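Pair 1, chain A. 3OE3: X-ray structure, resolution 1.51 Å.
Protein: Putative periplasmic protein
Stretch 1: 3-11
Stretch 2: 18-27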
# COMPACT_ATOMS: atom_id res chain seq x y z
N GLN A 3 3.92 14.92 0.22
CA GLN A 3 4.77 15.01 1.40
C GLN A 3 4.57 13.83 2.37
O GLN A 3 5.43 13.59 3.22
CB GLN A 3 4.54 16.33 2.14
CG GLN A 3 4.83 17.59 1.31
CD GLN A 3 6.32 17.89 1.17
OE1 GLN A 3 7.08 17.80 2.13
NE2 GLN A 3 6.74 18.27 -0.03
N GLU A 4 3.46 13.10 2.25
CA GLU A 4 3.13 12.10 3.27
C GLU A 4 3.28 10.65 2.81
O GLU A 4 3.37 9.74 3.64
CB GLU A 4 1.70 12.30 3.77
CG GLU A 4 1.50 13.59 4.51
CD GLU A 4 0.12 13.72 5.13
OE1 GLU A 4 -0.87 13.74 4.36
OE2 GLU A 4 0.03 13.82 6.37
N ILE A 5 3.27 10.43 1.50
CA ILE A 5 3.36 9.07 0.99
C ILE A 5 4.52 8.97 0.00
O ILE A 5 4.71 9.85 -0.85
CB ILE A 5 2.04 8.60 0.34
CG1 ILE A 5 0.86 8.83 1.28
CG2 ILE A 5 2.11 7.12 0.02
CD1 ILE A 5 -0.28 7.86 1.06
N SER A 6 5.33 7.94 0.15
CA SER A 6 6.47 7.74 -0.74
C SER A 6 6.66 6.25 -0.99
O SER A 6 6.17 5.42 -0.24
CB SER A 6 7.74 8.35 -0.15
OG SER A 6 8.03 7.82 1.13
N LYS A 7 7.34 5.93 -2.08
CA LYS A 7 7.62 4.54 -2.40
C LYS A 7 9.11 4.30 -2.38
O LYS A 7 9.89 5.06 -2.98
CB LYS A 7 7.07 4.19 -3.78
CG LYS A 7 7.53 2.80 -4.25
CD LYS A 7 7.17 2.51 -5.71
CE LYS A 7 5.70 2.23 -5.88
NZ LYS A 7 5.38 1.68 -7.23
N SER A 8 9.52 3.24 -1.69
CA SER A 8 10.91 2.82 -1.65
C SER A 8 11.05 1.48 -2.33
O SER A 8 10.22 0.60 -2.15
CB SER A 8 11.40 2.70 -0.22
OG SER A 8 11.57 3.97 0.37
N ILE A 9 12.12 1.33 -3.10
CA ILE A 9 12.40 0.05 -3.73
C ILE A 9 13.72 -0.49 -3.17
O ILE A 9 14.72 0.23 -3.10
CB ILE A 9 12.44 0.20 -5.26
CG1 ILE A 9 11.07 0.66 -5.77
CG2 ILE A 9 12.88 -1.11 -5.93
CD1 ILE A 9 10.94 0.70 -7.27
N TYR A 10 13.71 -1.75 -2.72
CA TYR A 10 14.89 -2.37 -2.11
C TYR A 10 15.36 -3.52 -2.98
O TYR A 10 14.55 -4.29 -3.49
CB TYR A 10 14.54 -2.95 -0.73
CG TYR A 10 14.22 -1.94 0.36
CD1 TYR A 10 12.94 -1.41 0.48
CD2 TYR A 10 15.18 -1.57 1.29
CE1 TYR A 10 12.64 -0.51 1.47
CE2 TYR A 10 14.88 -0.64 2.30
CZ TYR A 10 13.60 -0.12 2.37
OH TYR A 10 13.28 0.80 3.37
N THR A 11 16.68 -3.64 -3.12
CA THR A 11 17.28 -4.83 -3.69
C THR A 11 17.63 -5.79 -2.56
O THR A 11 18.28 -5.39 -1.59
CB THR A 11 18.54 -4.50 -4.52
OG1 THR A 11 19.29 -3.47 -3.88
CG2 THR A 11 18.13 -4.02 -5.90
N MSE A 18 11.97 -5.69 -3.22
CA MSE A 18 10.82 -5.40 -2.35
C MSE A 18 10.40 -3.96 -2.51
O MSE A 18 11.21 -3.06 -2.31
CB MSE A 18 11.22 -5.63 -0.88
CG MSE A 18 10.12 -5.35 0.12
SE MSE A 18 10.57 -5.84 1.95
CE MSE A 18 11.97 -4.52 2.26
N GLU A 19 9.13 -3.73 -2.88
CA GLU A 19 8.55 -2.39 -2.84
C GLU A 19 7.92 -2.16 -1.46
O GLU A 19 7.24 -3.02 -0.92
CB GLU A 19 7.41 -2.26 -3.87
CG GLU A 19 7.83 -1.89 -5.27
CD GLU A 19 6.63 -1.52 -6.13
OE1 GLU A 19 5.49 -1.54 -5.62
OE2 GLU A 19 6.84 -1.20 -7.31
N VAL A 20 8.14 -0.97 -0.91
CA VAL A 20 7.43 -0.57 0.30
C VAL A 20 6.84 0.82 0.06
O VAL A 20 7.52 1.71 -0.44
CB VAL A 20 8.35 -0.53 1.54
CG1 VAL A 20 7.52 -0.23 2.79
CG2 VAL A 20 9.11 -1.86 1.70
N ILE A 21 5.57 0.98 0.39
CA ILE A 21 4.95 2.30 0.45
C ILE A 21 5.02 2.75 1.90
O ILE A 21 4.53 2.07 2.79
CB ILE A 21 3.47 2.28 0.00
CG1 ILE A 21 3.32 1.74 -1.41
CG2 ILE A 21 2.89 3.67 0.09
CD1 ILE A 21 3.98 2.56 -2.48
N TYR A 22 5.67 3.89 2.14
CA TYR A 22 5.72 4.43 3.48
C TYR A 22 4.77 5.62 3.59
O TYR A 22 4.72 6.47 2.70
CB TYR A 22 7.14 4.90 3.81
CG TYR A 22 8.13 3.77 4.02
CD1 TYR A 22 8.06 2.97 5.16
CD2 TYR A 22 9.15 3.52 3.11
CE1 TYR A 22 8.96 1.95 5.38
CE2 TYR A 22 10.08 2.48 3.33
CZ TYR A 22 9.96 1.70 4.47
OH TYR A 22 10.86 0.67 4.73
N VAL A 23 4.02 5.65 4.68
CA VAL A 23 3.12 6.75 5.01
C VAL A 23 3.67 7.43 6.26
O VAL A 23 3.82 6.80 7.30
CB VAL A 23 1.70 6.26 5.28
CG1 VAL A 23 0.76 7.45 5.63
CG2 VAL A 23 1.17 5.48 4.07
N ASN A 24 4.00 8.70 6.13
CA ASN A 24 4.51 9.45 7.26
C ASN A 24 3.69 10.72 7.35
O ASN A 24 3.91 11.64 6.58
CB ASN A 24 5.98 9.78 7.03
CG ASN A 24 6.87 8.57 7.17
OD1 ASN A 24 7.04 8.05 8.26
ND2 ASN A 24 7.43 8.12 6.06
N THR A 25 2.76 10.76 8.29
CA THR A 25 1.79 11.85 8.31
C THR A 25 2.43 13.12 8.84
O THR A 25 3.47 13.07 9.51
CB THR A 25 0.51 11.54 9.13
OG1 THR A 25 0.81 11.59 10.53
CG2 THR A 25 -0.05 10.14 8.78
N GLU A 26 1.82 14.25 8.53
CA GLU A 26 2.30 15.55 8.98
C GLU A 26 2.47 15.61 10.49
O GLU A 26 3.38 16.28 10.99
CB GLU A 26 1.34 16.63 8.50
CG GLU A 26 1.15 16.65 7.00
CD GLU A 26 -0.01 17.53 6.57
OE1 GLU A 26 -1.10 17.42 7.16
OE2 GLU A 26 0.18 18.32 5.63
N ALA A 27 1.61 14.92 11.23
CA ALA A 27 1.66 14.93 12.69
C ALA A 27 2.66 13.93 13.25
O ALA A 27 2.86 13.86 14.47
CB ALA A 27 0.28 14.69 13.27
O HOH W 1 -2.09 14.98 7.53
O HOH W 2 6.54 8.86 3.28

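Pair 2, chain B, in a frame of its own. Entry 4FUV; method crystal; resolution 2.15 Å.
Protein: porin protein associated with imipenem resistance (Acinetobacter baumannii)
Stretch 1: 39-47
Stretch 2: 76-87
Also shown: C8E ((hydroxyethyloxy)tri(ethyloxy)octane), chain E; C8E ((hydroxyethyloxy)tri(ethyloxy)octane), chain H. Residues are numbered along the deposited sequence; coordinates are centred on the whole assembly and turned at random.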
# COMPACT_ATOMS: atom_id res chain seq x y z
N ASN B 39 -3.03 22.99 -38.73
CA ASN B 39 -1.62 23.01 -39.08
C ASN B 39 -0.92 22.05 -38.11
O ASN B 39 -1.59 21.48 -37.25
CB ASN B 39 -1.08 24.46 -39.05
CG ASN B 39 -1.17 25.10 -37.66
OD1 ASN B 39 -0.79 24.51 -36.65
ND2 ASN B 39 -1.66 26.33 -37.63
N PRO B 40 0.41 21.85 -38.22
CA PRO B 40 0.99 20.86 -37.30
C PRO B 40 0.82 21.18 -35.81
O PRO B 40 0.92 20.27 -34.98
CB PRO B 40 2.48 20.88 -37.66
CG PRO B 40 2.52 21.30 -39.10
CD PRO B 40 1.38 22.28 -39.26
N TYR B 41 0.56 22.44 -35.48
CA TYR B 41 0.51 22.88 -34.09
C TYR B 41 -0.92 22.93 -33.51
O TYR B 41 -1.11 22.85 -32.30
CB TYR B 41 1.18 24.24 -33.97
CG TYR B 41 2.61 24.24 -34.45
CD1 TYR B 41 3.62 23.73 -33.64
CD2 TYR B 41 2.95 24.70 -35.72
CE1 TYR B 41 4.95 23.71 -34.06
CE2 TYR B 41 4.30 24.68 -36.16
CZ TYR B 41 5.28 24.18 -35.32
OH TYR B 41 6.60 24.13 -35.72
N VAL B 42 -1.92 23.08 -34.38
CA VAL B 42 -3.28 23.36 -33.91
C VAL B 42 -4.29 22.43 -34.55
O VAL B 42 -4.43 22.35 -35.77
CB VAL B 42 -3.69 24.83 -34.15
CG1 VAL B 42 -5.14 25.06 -33.68
CG2 VAL B 42 -2.76 25.76 -33.39
N GLY B 43 -5.00 21.71 -33.69
CA GLY B 43 -5.98 20.76 -34.15
C GLY B 43 -7.24 20.85 -33.33
O GLY B 43 -7.31 21.61 -32.35
N LEU B 44 -8.22 20.06 -33.72
CA LEU B 44 -9.55 20.12 -33.14
C LEU B 44 -10.10 18.72 -33.00
O LEU B 44 -9.93 17.89 -33.90
CB LEU B 44 -10.45 20.93 -34.07
CG LEU B 44 -11.65 21.66 -33.50
CD1 LEU B 44 -11.21 22.59 -32.37
CD2 LEU B 44 -12.31 22.43 -34.63
N ALA B 45 -10.75 18.44 -31.87
CA ALA B 45 -11.41 17.17 -31.61
C ALA B 45 -12.87 17.38 -31.21
O ALA B 45 -13.17 18.10 -30.26
CB ALA B 45 -10.67 16.39 -30.50
N LEU B 46 -13.77 16.73 -31.95
CA LEU B 46 -15.18 16.77 -31.62
C LEU B 46 -15.61 15.36 -31.28
O LEU B 46 -15.60 14.47 -32.14
CB LEU B 46 -16.00 17.27 -32.82
CG LEU B 46 -17.52 17.21 -32.70
CD1 LEU B 46 -18.05 18.18 -31.65
CD2 LEU B 46 -18.17 17.48 -34.05
N GLY B 47 -16.02 15.16 -30.03
CA GLY B 47 -16.24 13.81 -29.53
C GLY B 47 -17.51 13.57 -28.75
O GLY B 47 -18.20 14.50 -28.33
N TYR B 76 -18.14 16.90 -26.56
CA TYR B 76 -17.06 17.86 -26.33
C TYR B 76 -16.39 18.38 -27.60
O TYR B 76 -16.31 17.68 -28.63
CB TYR B 76 -16.01 17.28 -25.36
CG TYR B 76 -15.21 16.11 -25.92
CD1 TYR B 76 -14.05 16.32 -26.67
CD2 TYR B 76 -15.60 14.79 -25.68
CE1 TYR B 76 -13.31 15.25 -27.18
CE2 TYR B 76 -14.87 13.72 -26.20
CZ TYR B 76 -13.71 13.96 -26.94
OH TYR B 76 -12.95 12.93 -27.46
N LEU B 77 -15.92 19.61 -27.51
CA LEU B 77 -15.13 20.19 -28.59
C LEU B 77 -13.85 20.77 -28.00
O LEU B 77 -13.89 21.70 -27.18
CB LEU B 77 -15.92 21.27 -29.31
CG LEU B 77 -15.17 21.93 -30.46
CD1 LEU B 77 -14.82 20.90 -31.54
CD2 LEU B 77 -16.00 23.07 -31.04
N ASN B 78 -12.72 20.19 -28.38
CA ASN B 78 -11.42 20.66 -27.89
C ASN B 78 -10.50 21.14 -28.99
O ASN B 78 -10.41 20.52 -30.06
CB ASN B 78 -10.69 19.57 -27.11
CG ASN B 78 -11.39 19.20 -25.84
OD1 ASN B 78 -11.98 20.06 -25.21
ND2 ASN B 78 -11.34 17.92 -25.46
N ALA B 79 -9.81 22.24 -28.72
CA ALA B 79 -8.60 22.58 -29.47
C ALA B 79 -7.45 21.78 -28.88
O ALA B 79 -7.34 21.65 -27.65
CB ALA B 79 -8.31 24.07 -29.35
N GLU B 80 -6.59 21.23 -29.74
CA GLU B 80 -5.37 20.58 -29.27
C GLU B 80 -4.13 21.32 -29.78
O GLU B 80 -3.94 21.51 -30.98
CB GLU B 80 -5.33 19.10 -29.68
CG GLU B 80 -6.59 18.33 -29.28
CD GLU B 80 -6.47 16.84 -29.56
OE1 GLU B 80 -5.62 16.44 -30.40
OE2 GLU B 80 -7.21 16.06 -28.92
N ILE B 81 -3.29 21.75 -28.85
CA ILE B 81 -2.10 22.50 -29.20
C ILE B 81 -0.86 21.65 -28.96
O ILE B 81 -0.60 21.21 -27.84
CB ILE B 81 -2.00 23.83 -28.42
CG1 ILE B 81 -3.12 24.78 -28.85
CG2 ILE B 81 -0.62 24.50 -28.68
CD1 ILE B 81 -4.35 24.75 -27.99
N ARG B 82 -0.09 21.44 -30.02
CA ARG B 82 1.12 20.64 -29.96
C ARG B 82 2.34 21.54 -30.09
O ARG B 82 2.65 21.99 -31.19
CB ARG B 82 1.11 19.60 -31.09
CG ARG B 82 0.07 18.51 -30.92
CD ARG B 82 -0.01 17.57 -32.17
NE ARG B 82 -0.47 16.23 -31.80
CZ ARG B 82 -1.71 15.95 -31.40
NH1 ARG B 82 -2.64 16.90 -31.34
NH2 ARG B 82 -2.03 14.70 -31.09
N PRO B 83 3.02 21.83 -28.96
CA PRO B 83 4.18 22.73 -29.00
C PRO B 83 5.29 22.21 -29.92
O PRO B 83 6.03 23.01 -30.48
CB PRO B 83 4.66 22.78 -27.53
CG PRO B 83 3.39 22.54 -26.73
CD PRO B 83 2.62 21.50 -27.57
N TRP B 84 5.37 20.90 -30.10
CA TRP B 84 6.36 20.30 -30.97
C TRP B 84 5.71 19.60 -32.17
O TRP B 84 6.18 18.57 -32.67
CB TRP B 84 7.23 19.34 -30.16
CG TRP B 84 7.81 20.00 -28.94
CD1 TRP B 84 8.96 20.75 -28.87
CD2 TRP B 84 7.27 20.01 -27.62
NE1 TRP B 84 9.17 21.19 -27.59
CE2 TRP B 84 8.13 20.74 -26.80
CE3 TRP B 84 6.12 19.44 -27.06
CZ2 TRP B 84 7.89 20.94 -25.45
CZ3 TRP B 84 5.88 19.63 -25.72
CH2 TRP B 84 6.76 20.38 -24.93
N GLY B 85 4.64 20.22 -32.66
CA GLY B 85 3.79 19.62 -33.67
C GLY B 85 4.45 19.27 -34.99
O GLY B 85 3.97 18.36 -35.68
N ALA B 86 5.52 19.98 -35.35
CA ALA B 86 6.17 19.77 -36.64
C ALA B 86 7.33 18.79 -36.53
O ALA B 86 8.01 18.51 -37.52
CB ALA B 86 6.65 21.10 -37.26
N SER B 87 7.56 18.29 -35.32
CA SER B 87 8.63 17.32 -35.10
C SER B 87 8.34 15.96 -35.72
O SER B 87 7.19 15.54 -35.78
CB SER B 87 8.89 17.15 -33.60
OG SER B 87 9.80 16.10 -33.36
C5 C8E E . 4.56 24.58 -23.21
C6 C8E E . 6.04 24.88 -23.39
C7 C8E E . 6.45 24.87 -24.86
C8 C8E E . 7.90 24.46 -25.02
O9 C8E E . 8.50 25.22 -26.05
C10 C8E E . 9.46 24.51 -26.81
C11 C8E E . 10.58 23.96 -25.93
O12 C8E E . 11.34 23.12 -26.76
C13 C8E E . 12.07 22.11 -26.10
C14 C8E E . 12.59 21.18 -27.18
O15 C8E E . 12.21 19.84 -26.96
C16 C8E E . 12.69 19.00 -27.98
C17 C8E E . 11.61 18.73 -29.02
O18 C8E E . 12.14 18.42 -30.30
C19 C8E E . 11.97 19.47 -31.23
C20 C8E E . 10.49 19.66 -31.52
O21 C8E E . 10.27 20.30 -32.74
C1 C8E H . 10.16 18.36 -23.45
C2 C8E H . 9.45 17.71 -24.63
C3 C8E H . 10.44 16.95 -25.51
C4 C8E H . 9.91 15.57 -25.90
C5 C8E H . 10.75 14.98 -27.03
C6 C8E H . 11.17 13.55 -26.69
O HOH W 3 1.36 17.80 -35.63

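Both pairs are two neighbouring antiparallel strands, and 14 central residues superpose with an RMSD of 0.4 Å on N, CA and C. The strand directions differ by 152° in pair 1 and 154° in pair 2, and the buried surface is nearly equal, 853 and 844 Å². The ladder is the same: A:Ser6 with A:Tyr22 matches B:Gly43 with B:Glu80, A:Ser8 with A:Val20 matches B:Ala45 with B:Asn78, and A:Tyr10 with A:Met18 matches B:Gly47 with B:Tyr76. Each is a hydrogen-bonded pair closed by two backbone bonds; A:Ser8 N to A:Val20 O and B:Ala45 N to B:Asn78 O are both 2.8 Å. The register is shared although the side chains differ.

The face carrying these pairs shows the sharpest differences. At its far end, pair 1 sets A:Tyr10 against selenomethionine A:Met18, whose CE lies over the tyrosine ring, 4.1 Å from the A:Tyr10 ring centroid. Pair 2 moves the aromatic to the other strand. B:Tyr76, matched to A:Met18, takes chi1 p and lays its ring across the strand, with B:Gly47 CA 3.8 Å from the B:Tyr76 ring centroid. Glycine is what makes room: an ideal CB on B:Gly47 would sit 2.2 Å from B:Tyr76 CZ. In these two pairs the ring comes from opposite strands, and in each the opposing residue puts a carbon over one face.

In the middle, A:Ser8 and A:Val20 become B:Ala45 and B:Asn78. Both first-strand residues are small, and the end of a longer side chain from the other strand lies beside each. A:Tyr22 passes A:Ser8, with A:Ser8 OG 3.6 Å from A:Tyr22 CE2, and donates from its OH to A:Tyr10 OH at 2.8 Å. The matched B:Glu80 also reaches this region, its OE2 3.8 Å from B:Ala45 CB, but its OE1 forms a salt bridge with B:Arg82 NH1 at 3.2 Å, within its own stretch. A:Ser6, matched to B:Gly43, instead binds a water through OG at 2.8 Å; the same water donates to A:Tyr22 O at 3.1 Å.

On the other face the chemistry differs at one diagonal and is apolar elsewhere in both. A:Lys7 and A:Glu19 form a diagonal salt bridge, NZ to OE2 at 3.2 Å; their counterparts B:Leu44 and B:Leu77 make the same diagonal apolar, with B:Leu44 CG 3.8 Å from B:Leu77 CD1. One step along, A:Ile5 CG2 meets A:Ile21 CG2 at 3.5 Å, whereas the matched B:Val42 and B:Ala79 are both smaller. A:Ile5 CD1 also lies 4.1 Å from A:Val23 CG2, a pair matched by B:Val42 and B:Ile81. B:Leu44 CD1 comes within 4.4 Å of B:Ala79 CB.

Before the first strand, A:Glu4 and B:Tyr41 match, and their carbonyls accept alike, from A:Asn24 N at 2.8 Å to A:Glu4 O and from B:Arg82 N at 2.9 Å to B:Tyr41 O. Beyond that the side chains diverge: A:Glu4 OE2 accepts from A:Glu26 N at 2.8 Å, while B:Tyr41 CZ packs 3.9 Å from B:Ala86 CB.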